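Local coordinates for protein thiamin pyrophosphokinase (Geobacillus thermodenitrificans, PDB 3K94) that probably catalyses, as thiamin diphosphokinases do, the transfer of pyrophosphate from ATP to thiamin, giving thiamin diphosphate, at residues A162-T167 and G195-S200; T134-G139 and L204-S209; Y141-D146 and N188-S193; Y154-E159 and I178-T183. One frame throughout, in Å; residues are numbered along the deposited sequence.

Interaction 1: A162-T167 and G195-S200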
loop_
_atom_site.group_PDB
_atom_site.type_symbol
_atom_site.label_atom_id
_atom_site.label_comp_id
_atom_site.label_asym_id
_atom_site.label_seq_id
_atom_site.Cartn_x
_atom_site.Cartn_y
_atom_site.Cartn_z
ATOM N N ALA B 162 14.216 -10.579 15.295
ATOM C CA ALA B 162 14.535 -11.087 16.629
ATOM C C ALA B 162 14.547 -10.012 17.698
ATOM O O ALA B 162 14.791 -8.832 17.415
ATOM C CB ALA B 162 15.860 -11.843 16.619
ATOM N N GLU B 163 14.278 -10.459 18.923
ATOM C CA GLU B 163 14.307 -9.648 20.130
ATOM C C GLU B 163 13.562 -8.332 19.975
ATOM O O GLU B 163 14.047 -7.277 20.371
ATOM C CB GLU B 163 15.745 -9.407 20.594
ATOM C CG GLU B 163 16.559 -10.676 20.802
ATOM C CD GLU B 163 17.999 -10.371 21.189
ATOM O OE1 GLU B 163 18.208 -9.480 22.038
ATOM O OE2 GLU B 163 18.920 -11.011 20.640
ATOM N N PHE B 164 12.371 -8.401 19.396
ATOM C CA PHE B 164 11.546 -7.219 19.274
ATOM C C PHE B 164 11.069 -6.763 20.660
ATOM O O PHE B 164 10.506 -7.545 21.419
ATOM C CB PHE B 164 10.373 -7.493 18.344
ATOM C CG PHE B 164 9.575 -6.282 18.034
ATOM C CD1 PHE B 164 10.158 -5.214 17.365
ATOM C CD2 PHE B 164 8.248 -6.191 18.414
ATOM C CE1 PHE B 164 9.427 -4.079 17.082
ATOM C CE2 PHE B 164 7.511 -5.063 18.116
ATOM C CZ PHE B 164 8.105 -4.005 17.442
ATOM N N THR B 165 11.305 -5.494 20.987
ATOM C CA THR B 165 10.982 -4.974 22.312
ATOM C C THR B 165 10.371 -3.582 22.225
ATOM O O THR B 165 10.885 -2.711 21.521
ATOM C CB THR B 165 12.239 -4.923 23.202
ATOM O OG1 THR B 165 12.738 -6.251 23.393
ATOM C CG2 THR B 165 11.930 -4.275 24.557
ATOM N N LEU B 166 9.255 -3.385 22.918
ATOM C CA LEU B 166 8.592 -2.084 22.942
ATOM C C LEU B 166 8.595 -1.499 24.345
ATOM O O LEU B 166 8.477 -2.239 25.316
ATOM C CB LEU B 166 7.140 -2.198 22.476
ATOM C CG LEU B 166 6.820 -2.686 21.064
ATOM C CD1 LEU B 166 5.307 -2.898 20.933
ATOM C CD2 LEU B 166 7.319 -1.685 20.028
ATOM N N THR B 167 8.744 -0.175 24.441
ATOM C CA THR B 167 8.483 0.547 25.688
ATOM C C THR B 167 7.516 1.704 25.406
ATOM O O THR B 167 7.602 2.342 24.357
ATOM C CB THR B 167 9.791 1.063 26.376
ATOM O OG1 THR B 167 10.351 2.159 25.637
ATOM C CG2 THR B 167 10.847 -0.068 26.520
ATOM N N GLY B 195 8.206 6.599 23.451
ATOM C CA GLY B 195 8.497 5.186 23.610
ATOM C C GLY B 195 9.599 4.753 22.671
ATOM O O GLY B 195 10.132 5.567 21.922
ATOM N N THR B 196 9.941 3.470 22.720
ATOM C CA THR B 196 10.945 2.915 21.828
ATOM C C THR B 196 10.480 1.593 21.223
ATOM O O THR B 196 9.606 0.911 21.781
ATOM C CB THR B 196 12.260 2.643 22.583
ATOM O OG1 THR B 196 11.992 1.804 23.706
ATOM C CG2 THR B 196 12.869 3.938 23.093
ATOM N N PHE B 197 11.049 1.250 20.071
ATOM C CA PHE B 197 11.034 -0.123 19.586
ATOM C C PHE B 197 12.455 -0.513 19.262
ATOM O O PHE B 197 13.243 0.330 18.864
ATOM C CB PHE B 197 10.077 -0.348 18.391
ATOM C CG PHE B 197 10.410 0.439 17.136
ATOM C CD1 PHE B 197 10.021 1.766 17.008
ATOM C CD2 PHE B 197 11.044 -0.174 16.059
ATOM C CE1 PHE B 197 10.297 2.494 15.843
ATOM C CE2 PHE B 197 11.329 0.538 14.872
ATOM C CZ PHE B 197 10.954 1.879 14.771
ATOM N N SER B 198 12.795 -1.780 19.459
ATOM C CA SER B 198 14.137 -2.235 19.134
ATOM C C SER B 198 14.098 -3.688 18.730
ATOM O O SER B 198 13.189 -4.424 19.105
ATOM C CB SER B 198 15.093 -2.038 20.322
ATOM O OG SER B 198 14.777 -2.910 21.403
ATOM N N PHE B 199 15.094 -4.104 17.965
ATOM C CA PHE B 199 15.211 -5.489 17.553
ATOM C C PHE B 199 16.653 -5.723 17.174
ATOM O O PHE B 199 17.351 -4.782 16.809
ATOM C CB PHE B 199 14.247 -5.831 16.398
ATOM C CG PHE B 199 14.376 -4.933 15.183
ATOM C CD1 PHE B 199 13.795 -3.670 15.169
ATOM C CD2 PHE B 199 15.053 -5.367 14.047
ATOM C CE1 PHE B 199 13.903 -2.841 14.052
ATOM C CE2 PHE B 199 15.158 -4.547 12.911
ATOM C CZ PHE B 199 14.586 -3.280 12.914
ATOM N N SER B 200 17.101 -6.971 17.261
ATOM C CA SER B 200 18.520 -7.270 17.075
ATOM C C SER B 200 18.818 -7.871 15.710
ATOM O O SER B 200 19.957 -7.857 15.258
ATOM C CB SER B 200 19.006 -8.232 18.164
ATOM O OG SER B 200 18.443 -9.515 17.961
HETATM O O HOH W 1 15.657 -5.622 21.451
HETATM O O HOH W 2 12.396 -0.775 22.826
#

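Interaction 2: T134-G139 and L204-S209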
loop_
_atom_site.group_PDB
_atom_site.type_symbol
_atom_site.label_atom_id
_atom_site.label_comp_id
_atom_site.label_asym_id
_atom_site.label_seq_id
_atom_site.Cartn_x
_atom_site.Cartn_y
_atom_site.Cartn_z
ATOM N N THR B 134 7.716 3.775 7.341
ATOM C CA THR B 134 9.163 3.709 7.447
ATOM C C THR B 134 9.603 2.251 7.548
ATOM O O THR B 134 8.840 1.387 7.994
ATOM C CB THR B 134 9.698 4.469 8.693
ATOM O OG1 THR B 134 9.059 3.982 9.889
ATOM C CG2 THR B 134 9.463 5.964 8.569
ATOM N N VAL B 135 10.836 1.978 7.134
ATOM C CA VAL B 135 11.416 0.644 7.289
ATOM C C VAL B 135 12.728 0.773 8.055
ATOM O O VAL B 135 13.399 1.804 7.976
ATOM C CB VAL B 135 11.634 -0.061 5.925
ATOM C CG1 VAL B 135 10.307 -0.166 5.154
ATOM C CG2 VAL B 135 12.662 0.683 5.114
ATOM N N HIS B 136 13.095 -0.268 8.793
ATOM C CA HIS B 136 14.201 -0.160 9.744
ATOM C C HIS B 136 15.102 -1.390 9.787
ATOM O O HIS B 136 14.634 -2.530 9.681
ATOM C CB HIS B 136 13.655 0.097 11.154
ATOM C CG HIS B 136 12.858 1.355 11.267
ATOM N ND1 HIS B 136 11.484 1.379 11.154
ATOM C CD2 HIS B 136 13.243 2.637 11.462
ATOM C CE1 HIS B 136 11.056 2.623 11.283
ATOM N NE2 HIS B 136 12.105 3.407 11.458
ATOM N N LEU B 137 16.391 -1.138 9.988
ATOM C CA LEU B 137 17.367 -2.187 10.251
ATOM C C LEU B 137 17.523 -2.318 11.767
ATOM O O LEU B 137 17.010 -1.486 12.515
ATOM C CB LEU B 137 18.699 -1.836 9.579
ATOM C CG LEU B 137 18.602 -1.654 8.047
ATOM C CD1 LEU B 137 19.963 -1.359 7.419
ATOM C CD2 LEU B 137 17.960 -2.872 7.358
ATOM N N PRO B 138 18.225 -3.364 12.236
ATOM C CA PRO B 138 18.336 -3.520 13.691
ATOM C C PRO B 138 18.892 -2.280 14.392
ATOM O O PRO B 138 19.730 -1.546 13.851
ATOM C CB PRO B 138 19.283 -4.717 13.843
ATOM C CG PRO B 138 19.026 -5.538 12.604
ATOM C CD PRO B 138 18.805 -4.511 11.510
ATOM N N GLY B 139 18.395 -2.051 15.602
ATOM C CA GLY B 139 18.785 -0.903 16.401
ATOM C C GLY B 139 17.670 -0.578 17.374
ATOM O O GLY B 139 16.729 -1.361 17.522
ATOM N N LEU B 204 12.303 -4.430 9.598
ATOM C CA LEU B 204 10.958 -4.235 10.126
ATOM C C LEU B 204 10.301 -2.971 9.604
ATOM O O LEU B 204 10.924 -1.904 9.560
ATOM C CB LEU B 204 11.007 -4.180 11.650
ATOM C CG LEU B 204 9.677 -4.071 12.386
ATOM C CD1 LEU B 204 9.009 -5.439 12.418
ATOM C CD2 LEU B 204 9.888 -3.557 13.801
HETATM N N MSE B 205 9.033 -3.087 9.227
HETATM C CA MSE B 205 8.281 -1.938 8.759
HETATM C C MSE B 205 7.404 -1.370 9.858
HETATM O O MSE B 205 6.708 -2.112 10.544
HETATM C CB MSE B 205 7.417 -2.326 7.554
HETATM C CG MSE B 205 6.528 -1.202 7.066
HETATM SE SE MSE B 205 5.474 -1.652 5.460
HETATM C CE MSE B 205 4.782 -3.384 6.006
HETATM N N MSE B 206 7.437 -0.051 10.031
HETATM C CA MSE B 206 6.476 0.600 10.914
HETATM C C MSE B 206 5.529 1.512 10.151
HETATM O O MSE B 206 5.957 2.305 9.325
HETATM C CB MSE B 206 7.159 1.407 12.019
HETATM C CG MSE B 206 6.142 2.133 12.915
HETATM SE SE MSE B 206 6.906 3.179 14.409
HETATM C CE MSE B 206 8.130 4.352 13.406
ATOM N N ILE B 207 4.236 1.389 10.430
ATOM C CA ILE B 207 3.273 2.348 9.919
ATOM C C ILE B 207 2.524 3.006 11.072
ATOM O O ILE B 207 1.946 2.323 11.911
ATOM C CB ILE B 207 2.283 1.698 8.940
ATOM C CG1 ILE B 207 3.030 1.167 7.711
ATOM C CG2 ILE B 207 1.219 2.718 8.523
ATOM C CD1 ILE B 207 2.227 0.158 6.877
ATOM N N ARG B 208 2.582 4.333 11.130
ATOM C CA ARG B 208 1.774 5.095 12.073
ATOM C C ARG B 208 0.690 5.740 11.257
ATOM O O ARG B 208 0.962 6.358 10.232
ATOM C CB ARG B 208 2.600 6.163 12.806
ATOM C CG ARG B 208 3.772 5.620 13.610
ATOM C CD ARG B 208 4.543 6.748 14.302
ATOM N NE ARG B 208 3.811 7.284 15.449
ATOM C CZ ARG B 208 4.250 8.247 16.264
ATOM N NH1 ARG B 208 5.439 8.817 16.083
ATOM N NH2 ARG B 208 3.481 8.649 17.263
ATOM N N SER B 209 -0.551 5.590 11.683
ATOM C CA SER B 209 -1.636 6.076 10.866
ATOM C C SER B 209 -2.737 6.732 11.681
ATOM O O SER B 209 -2.719 6.708 12.909
ATOM C CB SER B 209 -2.214 4.932 10.025
ATOM O OG SER B 209 -2.641 3.846 10.837
HETATM O O HOH W 3 6.654 5.209 10.500
#

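Interaction 3: Y141-D146 and N188-S193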
loop_
_atom_site.group_PDB
_atom_site.type_symbol
_atom_site.label_atom_id
_atom_site.label_comp_id
_atom_site.label_asym_id
_atom_site.label_seq_id
_atom_site.Cartn_x
_atom_site.Cartn_y
_atom_site.Cartn_z
ATOM N N TYR B 141 14.952 2.557 18.340
ATOM C CA TYR B 141 14.385 3.731 17.696
ATOM C C TYR B 141 13.375 4.364 18.609
ATOM O O TYR B 141 12.707 3.668 19.367
ATOM C CB TYR B 141 13.717 3.332 16.377
ATOM C CG TYR B 141 14.679 2.704 15.399
ATOM C CD1 TYR B 141 15.470 3.502 14.570
ATOM C CD2 TYR B 141 14.817 1.320 15.315
ATOM C CE1 TYR B 141 16.366 2.938 13.682
ATOM C CE2 TYR B 141 15.710 0.743 14.427
ATOM C CZ TYR B 141 16.485 1.560 13.619
ATOM O OH TYR B 141 17.374 1.004 12.731
ATOM N N THR B 142 13.245 5.681 18.537
ATOM C CA THR B 142 12.243 6.369 19.337
ATOM C C THR B 142 10.942 6.508 18.576
ATOM O O THR B 142 10.911 6.456 17.343
ATOM C CB THR B 142 12.693 7.795 19.756
ATOM O OG1 THR B 142 12.890 8.592 18.583
ATOM C CG2 THR B 142 13.980 7.739 20.557
ATOM N N VAL B 143 9.870 6.692 19.333
ATOM C CA VAL B 143 8.575 7.011 18.784
ATOM C C VAL B 143 8.052 8.101 19.712
ATOM O O VAL B 143 8.013 7.911 20.922
ATOM C CB VAL B 143 7.649 5.764 18.833
ATOM C CG1 VAL B 143 6.246 6.110 18.399
ATOM C CG2 VAL B 143 8.216 4.652 17.976
HETATM N N MSE B 144 7.667 9.246 19.164
HETATM C CA MSE B 144 7.226 10.357 19.996
HETATM C C MSE B 144 5.744 10.586 19.810
HETATM O O MSE B 144 5.229 10.436 18.709
HETATM C CB MSE B 144 7.994 11.643 19.653
HETATM C CG MSE B 144 9.509 11.469 19.557
HETATM SE SE MSE B 144 10.362 10.859 21.222
HETATM C CE MSE B 144 9.783 12.303 22.384
ATOM N N TYR B 145 5.053 10.952 20.885
ATOM C CA TYR B 145 3.637 11.245 20.767
ATOM C C TYR B 145 3.411 12.201 19.603
ATOM O O TYR B 145 4.139 13.177 19.448
ATOM C CB TYR B 145 3.056 11.849 22.042
ATOM C CG TYR B 145 1.645 12.317 21.810
ATOM C CD1 TYR B 145 0.603 11.410 21.768
ATOM C CD2 TYR B 145 1.358 13.659 21.580
ATOM C CE1 TYR B 145 -0.692 11.816 21.536
ATOM C CE2 TYR B 145 0.053 14.080 21.339
ATOM C CZ TYR B 145 -0.965 13.146 21.321
ATOM O OH TYR B 145 -2.267 13.531 21.089
ATOM N N ASP B 146 2.413 11.905 18.775
ATOM C CA ASP B 146 2.101 12.760 17.628
ATOM C C ASP B 146 0.597 12.806 17.397
ATOM O O ASP B 146 -0.041 11.776 17.146
ATOM C CB ASP B 146 2.817 12.264 16.371
ATOM C CG ASP B 146 2.687 13.228 15.205
ATOM O OD1 ASP B 146 1.670 13.957 15.138
ATOM O OD2 ASP B 146 3.609 13.245 14.354
ATOM N N ASN B 188 -0.602 -1.622 17.733
ATOM C CA ASN B 188 -0.343 -1.106 19.063
ATOM C C ASN B 188 -0.630 0.383 19.106
ATOM O O ASN B 188 -1.062 0.979 18.121
ATOM C CB ASN B 188 1.094 -1.442 19.508
ATOM C CG ASN B 188 1.203 -1.759 21.009
ATOM O OD1 ASN B 188 0.567 -1.111 21.845
ATOM N ND2 ASN B 188 2.035 -2.742 21.353
ATOM N N GLU B 189 -0.418 0.975 20.263
ATOM C CA GLU B 189 -0.741 2.373 20.454
ATOM C C GLU B 189 0.257 2.953 21.439
ATOM O O GLU B 189 0.513 2.377 22.504
ATOM C CB GLU B 189 -2.163 2.505 20.984
ATOM C CG GLU B 189 -2.669 3.926 21.104
ATOM C CD GLU B 189 -3.994 3.983 21.837
ATOM O OE1 GLU B 189 -4.542 2.901 22.146
ATOM O OE2 GLU B 189 -4.492 5.097 22.100
ATOM N N LEU B 190 0.845 4.085 21.083
ATOM C CA LEU B 190 1.758 4.726 22.002
ATOM C C LEU B 190 0.910 5.320 23.127
ATOM O O LEU B 190 0.039 6.149 22.877
ATOM C CB LEU B 190 2.581 5.805 21.292
ATOM C CG LEU B 190 3.659 6.481 22.145
ATOM C CD1 LEU B 190 4.726 5.467 22.518
ATOM C CD2 LEU B 190 4.284 7.698 21.427
ATOM N N ILE B 191 1.135 4.876 24.358
ATOM C CA ILE B 191 0.356 5.390 25.474
ATOM C C ILE B 191 1.110 6.530 26.170
ATOM O O ILE B 191 0.530 7.551 26.535
ATOM C CB ILE B 191 0.010 4.283 26.495
ATOM C CG1 ILE B 191 -0.981 3.291 25.891
ATOM C CG2 ILE B 191 -0.611 4.893 27.733
ATOM C CD1 ILE B 191 -2.282 3.952 25.434
ATOM N N GLN B 192 2.410 6.358 26.354
ATOM C CA GLN B 192 3.182 7.385 27.040
ATOM C C GLN B 192 3.539 8.538 26.097
ATOM O O GLN B 192 3.183 8.533 24.915
ATOM C CB GLN B 192 4.434 6.791 27.676
ATOM C CG GLN B 192 4.166 5.664 28.684
ATOM C CD GLN B 192 3.464 6.151 29.937
ATOM O OE1 GLN B 192 3.335 7.355 30.158
ATOM N NE2 GLN B 192 3.004 5.217 30.766
ATOM N N SER B 193 4.233 9.529 26.646
ATOM C CA SER B 193 4.634 10.710 25.912
ATOM C C SER B 193 5.616 10.300 24.821
ATOM O O SER B 193 5.755 10.968 23.797
ATOM C CB SER B 193 5.314 11.681 26.881
ATOM O OG SER B 193 5.282 13.006 26.399
#

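Interaction 4: Y154-E159 and I178-T183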
loop_
_atom_site.group_PDB
_atom_site.type_symbol
_atom_site.label_atom_id
_atom_site.label_comp_id
_atom_site.label_asym_id
_atom_site.label_seq_id
_atom_site.Cartn_x
_atom_site.Cartn_y
_atom_site.Cartn_z
ATOM N N TYR B 154 3.416 -2.747 13.260
ATOM C CA TYR B 154 4.718 -3.272 12.895
ATOM C C TYR B 154 4.535 -4.506 12.042
ATOM O O TYR B 154 3.765 -5.410 12.398
ATOM C CB TYR B 154 5.537 -3.611 14.136
ATOM C CG TYR B 154 5.899 -2.389 14.930
ATOM C CD1 TYR B 154 6.938 -1.567 14.528
ATOM C CD2 TYR B 154 5.192 -2.045 16.079
ATOM C CE1 TYR B 154 7.268 -0.438 15.246
ATOM C CE2 TYR B 154 5.518 -0.928 16.803
ATOM C CZ TYR B 154 6.554 -0.118 16.381
ATOM O OH TYR B 154 6.882 1.010 17.098
ATOM N N ILE B 155 5.237 -4.527 10.914
ATOM C CA ILE B 155 5.203 -5.651 9.999
ATOM C C ILE B 155 6.617 -6.086 9.654
ATOM O O ILE B 155 7.422 -5.271 9.212
ATOM C CB ILE B 155 4.447 -5.300 8.716
ATOM C CG1 ILE B 155 3.005 -4.947 9.049
ATOM C CG2 ILE B 155 4.486 -6.467 7.729
ATOM C CD1 ILE B 155 2.192 -4.491 7.856
ATOM N N PRO B 156 6.932 -7.374 9.868
ATOM C CA PRO B 156 8.260 -7.898 9.529
ATOM C C PRO B 156 8.447 -7.952 8.012
ATOM O O PRO B 156 7.573 -8.433 7.310
ATOM C CB PRO B 156 8.218 -9.321 10.086
ATOM C CG PRO B 156 6.788 -9.704 9.980
ATOM C CD PRO B 156 6.012 -8.444 10.289
ATOM N N VAL B 157 9.565 -7.441 7.518
ATOM C CA VAL B 157 9.879 -7.507 6.099
ATOM C C VAL B 157 10.742 -8.738 5.823
ATOM O O VAL B 157 10.516 -9.478 4.861
ATOM C CB VAL B 157 10.611 -6.228 5.633
ATOM C CG1 VAL B 157 11.117 -6.388 4.217
ATOM C CG2 VAL B 157 9.689 -5.020 5.742
ATOM N N SER B 158 11.732 -8.952 6.680
ATOM C CA SER B 158 12.569 -10.146 6.624
ATOM C C SER B 158 11.804 -11.352 7.165
ATOM O O SER B 158 10.772 -11.203 7.830
ATOM C CB SER B 158 13.815 -9.922 7.463
ATOM O OG SER B 158 13.424 -9.586 8.780
ATOM N N GLU B 159 12.317 -12.547 6.895
ATOM C CA GLU B 159 11.648 -13.770 7.325
ATOM C C GLU B 159 11.448 -13.806 8.844
ATOM O O GLU B 159 10.429 -14.293 9.344
ATOM C CB GLU B 159 12.417 -15.003 6.847
ATOM C CG GLU B 159 11.516 -16.154 6.463
ATOM C CD GLU B 159 10.411 -15.721 5.510
ATOM O OE1 GLU B 159 10.667 -14.840 4.655
ATOM O OE2 GLU B 159 9.287 -16.258 5.615
ATOM N N ILE B 178 9.668 -12.741 16.186
ATOM C CA ILE B 178 8.695 -12.503 15.131
ATOM C C ILE B 178 9.044 -13.277 13.877
ATOM O O ILE B 178 10.139 -13.105 13.341
ATOM C CB ILE B 178 8.654 -11.024 14.721
ATOM C CG1 ILE B 178 8.172 -10.140 15.872
ATOM C CG2 ILE B 178 7.768 -10.847 13.511
ATOM C CD1 ILE B 178 8.134 -8.640 15.503
ATOM N N SER B 179 8.105 -14.108 13.409
ATOM C CA SER B 179 8.242 -14.822 12.136
ATOM C C SER B 179 7.194 -14.334 11.145
ATOM O O SER B 179 6.008 -14.257 11.465
ATOM C CB SER B 179 8.093 -16.339 12.324
ATOM O OG SER B 179 8.989 -16.835 13.301
ATOM N N ARG B 180 7.633 -13.995 9.942
ATOM C CA ARG B 180 6.713 -13.532 8.922
ATOM C C ARG B 180 5.785 -14.692 8.560
ATOM O O ARG B 180 6.211 -15.849 8.543
ATOM C CB ARG B 180 7.484 -13.039 7.695
ATOM C CG ARG B 180 6.687 -12.101 6.814
ATOM C CD ARG B 180 7.392 -11.769 5.512
ATOM N NE ARG B 180 6.543 -10.900 4.703
ATOM C CZ ARG B 180 6.920 -10.317 3.569
ATOM N NH1 ARG B 180 8.148 -10.510 3.101
ATOM N NH2 ARG B 180 6.073 -9.535 2.905
ATOM N N GLY B 181 4.518 -14.391 8.283
ATOM C CA GLY B 181 3.540 -15.429 8.006
ATOM C C GLY B 181 2.798 -15.844 9.268
ATOM O O GLY B 181 1.571 -15.922 9.289
ATOM N N SER B 182 3.553 -16.101 10.330
ATOM C CA SER B 182 2.971 -16.418 11.627
ATOM C C SER B 182 2.516 -15.146 12.353
ATOM O O SER B 182 1.421 -15.088 12.905
ATOM C CB SER B 182 3.978 -17.184 12.480
ATOM O OG SER B 182 3.467 -17.390 13.783
ATOM N N THR B 183 3.381 -14.138 12.364
ATOM C CA THR B 183 3.009 -12.811 12.824
ATOM C C THR B 183 2.795 -11.921 11.600
ATOM O O THR B 183 3.746 -11.553 10.905
ATOM C CB THR B 183 4.102 -12.195 13.710
ATOM O OG1 THR B 183 4.163 -12.900 14.952
ATOM C CG2 THR B 183 3.798 -10.742 13.983
HETATM O O HOH W 4 8.835 -16.533 8.101
#

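Interaction 1: A162-T167 and G195-S200
Strands 165-167 and 195-199 run antiparallel, their axes 4.7 Å apart at closest and 174° between directions, with T165-S198 and T167-T196 as hydrogen-bonded pairs and L166-F197 as the non-hydrogen-bonded pair between them. T165 N reaches S198 O at 2.9 Å, and S198 N answers to T165 O. Beyond the strand, S200 N still bonds A162 O at 3.0 Å, coming in from above the carbonyl plane. On one face T167 OG1 and T196 OG1 meet at 2.6 Å, a short bond in which either hydroxyl may be the donor; each OG1 sits between its own backbone N and carbonyl carbon. A water donates to T165 O and also bonds T196 OG1, and T165 OG1 is bonded to N175 N. On the other face L166 CD2 presses on F197 CB at 3.5 Å. F164 adds its ring, CE1 lying 4.0 Å from F197 CB and the ring edge facing F199 CB. F164 and F197 both meet the Y154 ring, and F197 also stands edge-to-face with H136. The pair is amphipathic: its threonine and serine face is satisfied by hydroxyl and water bonds, while the leucine and phenylalanine face supplies the inner filling of a beta sandwich.

Interaction 2: T134-G139 and L204-S209
M206, a selenomethionine, lies beside T134 with both side chains pointing the same way. Its CB starts 3.8 Å from T134 OG1 and 4.1 Å from H136 CE1. CG stands anti to the backbone N (chi1 178°), and the next torsion keeps the chain straight, carrying SE outward to pack by the hydroxyl of Y154. At the third torsion (chi3 56°) the chain bends, and the terminal CE comes back to lie 3.7 Å from T134 OG1 and 4.0 Å from H136 CE1. CB and CE, the root and the tip of the side chain, thus both lie near T134 OG1. T134 OG1 is also bonded to a water that donates to M206 O. Underneath, the backbones pair antiparallel: T134 N and M206 O bond at 3.0 Å, and H136 N reaches L204 O at 2.8 Å. On the reverse face V135 CG1 meets M205 CB at 4.3 Å. Strand 204-209 is an interior strand, flanked by 131-136 and by 151-156, in the mixed sheet that runs on from the parallel strands of the catalytic half. The face with H136, L204 and M206 is covered by F197 and F199 of strand 194-199, whereas M205 and I207 pack on F110 in helix 106-118 of the second subunit.

Interaction 3: Y141-D146 and N188-S193
L190 points its CD2 methyl at the end of strand 139-144, where it lies over the face of the peptide joining M144 to Y145, 3.4 Å from Y145 N and 3.6 Å from M144 C. The same methyl meets V143 CG1 at 3.9 Å, the two side chains running alongside with opposite headings. Y145 N uses its hydrogen in a bond to S193 O at 3.0 Å, a fairly straight one (N-H...O 159°), the donor coming from above the carbonyl plane. Y145 CB then rests 3.3 Å from that S193 O, while the Y145 ring turns off from the loop. At the start of the loop, N188 OD1 accepts E189 N at 2.8 Å, in the amide plane and on a lone pair. From outside, I191 and E189 are tied by backbone bonds to G168 and K170. On the strand side, R208 NH2 bonds M144 O, fixing the carbonyl of the peptide that L190 overlies. The loop runs from strand 187-188, at the edge of the mixed sheet, into strand 194-199 of the three-stranded sheet, and here it closes against 139-144, the strand that 194-199 goes on to pair with.

Interaction 4: Y154-E159 and I178-T183
P156 and I178 cross at about a right angle, the proline ring setting CB and CG each 3.8 Å from I178 CG2. That methyl stands anti to its own backbone N, the branch that faces the proline. P156 CG also comes within 3.7 Å of T183 O, on the far limb of the turn whose T183 N bonds S179 O. The other large side chain is R180, which runs out extended past P156: CG leaves anti to the backbone N (chi1 -159°), and the straight chain beyond it carries the guanidinium toward V157. On the way R180 CG passes 4.0 Å from P156 CG. At the end P156 O lies over one face of the guanidinium, while NH1 is 3.1 Å from V157 O. The root of the arginine is firmer, because R180 N donates to E159 O at 2.9 Å in an almost straight bond (176°). E159 OE1 stays 5.2 Å from R180 NH1, so these opposite charges do not meet directly. The partner for the charge is across the dimer interface instead: R180 NH2 makes a salt bridge with E114 of the second subunit, and the arginine also packs on L117 there. P156 and I178, both touching V161, are buried. The contact thus combines an apolar contact between P156 and I178 with an arginine whose backbone is anchored within its own chain and whose guanidinium pairs with the neighbouring subunit, with carbonyl oxygens nearby that would probably favour the positive group.

Overall arrangement
Interaction 2 is the buried one, pairing strands of the mixed sheet; interactions 1 and 4 are partly buried, and interaction 3 lies at the surface. Interaction 1 belongs to the three-stranded sheet facing that mixed sheet, and interaction 3 shares it through strand 139-144, next to 194-199. Interactions 2 and 4 hold neighbouring strands, with M205 N bonded to I155 O, and both reach the second subunit. Y154 joins them to interaction 1, meeting F164, F197 and M206 between the sheets. Regular backbone pairing dominates interactions 1 and 2, whereas single backbone bonds with apolar contacts hold interactions 3 and 4. Toward the second subunit interaction 4 offers a charged partner for E114, interaction 2 a serine hydroxyl and packing.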